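Local coordinates for protein predicted protease of the collagenase family (Methanopyrus kandleri, PDB 5D88) that probably acts as a peptidase of the U32 family, built on a TIM barrel and carrying a bound zinc ion, at residues M21-Y26 and F242-I247. Sequence-based numbering, arbitrary orientation.
Sequences MTRRWY and FDEVFI
Strands 23-26 and 244-247, first and last of the eight-stranded parallel TIM barrel, pair and close it. Four backbone hydrogen bonds join the two segments. R23 N donates to D243 O, just ahead of the second strand, at 3.1 Å, on a lone pair in the carbonyl plane. V245 N meets R23 O, W25 N meets V245 O and I247 N meets W25 O, each nearly along the C=O axis. R23, W25, E244 and F246 share the inward face of the barrel. The R23 chain bends at chi3 (-59°), so NH2 reaches E244 OE2 at 2.9 Å. This salt bridge is nearly straight, lies in the guanidinium plane and uses the anti lone pair; the carboxylate is turned 82° from that plane. D243 O sits over one guanidinium face. E185 is the stronger salt-bridge partner of R23 NH2; R187 salt-bridges E244 OE1. One water accepts from R23 NE and W25 NE1. On the outer face, beside loop residues P38 and S41, Y26 runs alongside I247, with CD2 3.6 Å from CB. R24 grips Y26 OH side-on through NE and NH2 (2.8 Å from NH2), NH2 also lying 3.7 Å from I247 CG1. R24 NH1 salt-bridges E239.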
loop_
_atom_site.group_PDB
_atom_site.type_symbol
_atom_site.label_atom_id
_atom_site.label_comp_id
_atom_site.label_asym_id
_atom_site.label_seq_id
_atom_site.Cartn_x
_atom_site.Cartn_y
_atom_site.Cartn_z
ATOM N N MET A 21 -27.636 18.366 5.642
ATOM C CA MET A 21 -27.837 18.016 4.246
ATOM C C MET A 21 -26.524 17.418 3.765
ATOM O O MET A 21 -25.471 17.727 4.320
ATOM C CB MET A 21 -28.213 19.232 3.394
ATOM C CG MET A 21 -29.004 20.323 4.127
ATOM S SD MET A 21 -27.941 21.474 5.037
ATOM C CE MET A 21 -28.877 23.008 4.950
ATOM N N THR A 22 -26.590 16.536 2.767
ATOM C CA THR A 22 -25.380 15.936 2.212
ATOM C C THR A 22 -24.515 17.006 1.555
ATOM O O THR A 22 -24.995 17.789 0.735
ATOM C CB THR A 22 -25.746 14.856 1.191
ATOM O OG1 THR A 22 -26.484 13.810 1.831
ATOM C CG2 THR A 22 -24.512 14.250 0.581
ATOM N N ARG A 23 -23.233 17.041 1.911
ATOM C CA ARG A 23 -22.325 18.027 1.346
ATOM C C ARG A 23 -21.614 17.438 0.135
ATOM O O ARG A 23 -21.175 16.285 0.159
ATOM C CB ARG A 23 -21.338 18.496 2.410
ATOM C CG ARG A 23 -22.055 19.246 3.509
ATOM C CD ARG A 23 -21.124 19.745 4.583
ATOM N NE ARG A 23 -20.382 18.655 5.205
ATOM C CZ ARG A 23 -20.844 17.878 6.182
ATOM N NH1 ARG A 23 -22.072 18.055 6.676
ATOM N NH2 ARG A 23 -20.065 16.913 6.665
ATOM N N ARG A 24 -21.509 18.229 -0.932
ATOM C CA ARG A 24 -21.071 17.723 -2.230
ATOM C C ARG A 24 -19.786 18.409 -2.668
ATOM O O ARG A 24 -19.733 19.640 -2.773
ATOM C CB ARG A 24 -22.160 17.908 -3.283
ATOM C CG ARG A 24 -23.393 17.077 -2.978
ATOM C CD ARG A 24 -24.393 17.086 -4.114
ATOM N NE ARG A 24 -23.857 16.567 -5.375
ATOM C CZ ARG A 24 -23.863 15.286 -5.734
ATOM N NH1 ARG A 24 -24.356 14.358 -4.929
ATOM N NH2 ARG A 24 -23.375 14.927 -6.913
ATOM N N TRP A 25 -18.776 17.598 -2.948
ATOM C CA TRP A 25 -17.457 18.027 -3.364
ATOM C C TRP A 25 -17.154 17.467 -4.744
ATOM O O TRP A 25 -17.493 16.317 -5.044
ATOM C CB TRP A 25 -16.420 17.537 -2.366
ATOM C CG TRP A 25 -16.552 18.188 -1.040
ATOM C CD1 TRP A 25 -17.417 17.858 -0.037
ATOM C CD2 TRP A 25 -15.796 19.297 -0.570
ATOM N NE1 TRP A 25 -17.237 18.699 1.030
ATOM C CE2 TRP A 25 -16.246 19.594 0.726
ATOM C CE3 TRP A 25 -14.780 20.070 -1.120
ATOM C CZ2 TRP A 25 -15.703 20.625 1.480
ATOM C CZ3 TRP A 25 -14.250 21.090 -0.377
ATOM C CH2 TRP A 25 -14.710 21.363 0.906
ATOM N N TYR A 26 -16.503 18.272 -5.575
ATOM C CA TYR A 26 -16.147 17.873 -6.928
ATOM C C TYR A 26 -14.646 18.001 -7.148
ATOM O O TYR A 26 -14.036 19.011 -6.791
ATOM C CB TYR A 26 -16.898 18.715 -7.960
ATOM C CG TYR A 26 -18.349 18.363 -8.014
ATOM C CD1 TYR A 26 -19.245 18.886 -7.100
ATOM C CD2 TYR A 26 -18.817 17.459 -8.953
ATOM C CE1 TYR A 26 -20.586 18.535 -7.140
ATOM C CE2 TYR A 26 -20.125 17.098 -8.984
ATOM C CZ TYR A 26 -21.012 17.639 -8.085
ATOM O OH TYR A 26 -22.329 17.256 -8.158
ATOM N N PHE A 242 -24.018 8.619 3.941
ATOM C CA PHE A 242 -22.816 9.419 4.089
ATOM C C PHE A 242 -23.163 10.869 4.373
ATOM O O PHE A 242 -24.243 11.353 4.047
ATOM C CB PHE A 242 -21.958 9.309 2.837
ATOM C CG PHE A 242 -21.452 7.925 2.588
ATOM C CD1 PHE A 242 -20.323 7.463 3.237
ATOM C CD2 PHE A 242 -22.124 7.073 1.719
ATOM C CE1 PHE A 242 -19.855 6.177 3.000
ATOM C CE2 PHE A 242 -21.677 5.794 1.491
ATOM C CZ PHE A 242 -20.537 5.340 2.131
ATOM N N ASP A 243 -22.227 11.551 5.016
ATOM C CA ASP A 243 -22.352 12.971 5.284
ATOM C C ASP A 243 -21.876 13.830 4.128
ATOM O O ASP A 243 -22.333 14.975 3.997
ATOM C CB ASP A 243 -21.535 13.322 6.527
ATOM C CG ASP A 243 -21.927 12.493 7.727
ATOM O OD1 ASP A 243 -23.073 12.636 8.196
ATOM O OD2 ASP A 243 -21.099 11.690 8.188
ATOM N N GLU A 244 -20.975 13.292 3.298
ATOM C CA GLU A 244 -20.329 14.020 2.215
ATOM C C GLU A 244 -20.183 13.098 1.030
ATOM O O GLU A 244 -19.878 11.916 1.205
ATOM C CB GLU A 244 -18.931 14.518 2.600
ATOM C CG GLU A 244 -18.951 15.446 3.782
ATOM C CD GLU A 244 -17.583 15.963 4.193
ATOM O OE1 GLU A 244 -16.576 15.748 3.469
ATOM O OE2 GLU A 244 -17.522 16.600 5.269
ATOM N N VAL A 245 -20.362 13.655 -0.167
ATOM C CA VAL A 245 -20.191 12.938 -1.420
ATOM C C VAL A 245 -19.114 13.652 -2.205
ATOM O O VAL A 245 -19.175 14.873 -2.377
ATOM C CB VAL A 245 -21.494 12.872 -2.240
ATOM C CG1 VAL A 245 -21.251 12.182 -3.567
ATOM C CG2 VAL A 245 -22.545 12.126 -1.483
ATOM N N PHE A 246 -18.136 12.895 -2.675
ATOM C CA PHE A 246 -17.016 13.425 -3.439
ATOM C C PHE A 246 -17.078 12.792 -4.818
ATOM O O PHE A 246 -16.886 11.579 -4.961
ATOM C CB PHE A 246 -15.707 13.117 -2.719
ATOM C CG PHE A 246 -14.465 13.420 -3.499
ATOM C CD1 PHE A 246 -14.388 14.482 -4.385
ATOM C CD2 PHE A 246 -13.339 12.633 -3.310
ATOM C CE1 PHE A 246 -13.198 14.729 -5.087
ATOM C CE2 PHE A 246 -12.151 12.892 -4.000
ATOM C CZ PHE A 246 -12.090 13.936 -4.887
ATOM N N ILE A 247 -17.344 13.615 -5.822
ATOM C CA ILE A 247 -17.443 13.160 -7.203
ATOM C C ILE A 247 -16.083 13.305 -7.869
ATOM O O ILE A 247 -15.575 14.422 -8.013
ATOM C CB ILE A 247 -18.502 13.965 -7.965
ATOM C CG1 ILE A 247 -19.839 13.893 -7.237
ATOM C CG2 ILE A 247 -18.593 13.479 -9.387
ATOM C CD1 ILE A 247 -20.354 12.498 -7.074
HETATM O O HOH W 1 -26.424 13.477 4.995
HETATM O O HOH W 2 -18.034 19.184 3.832
#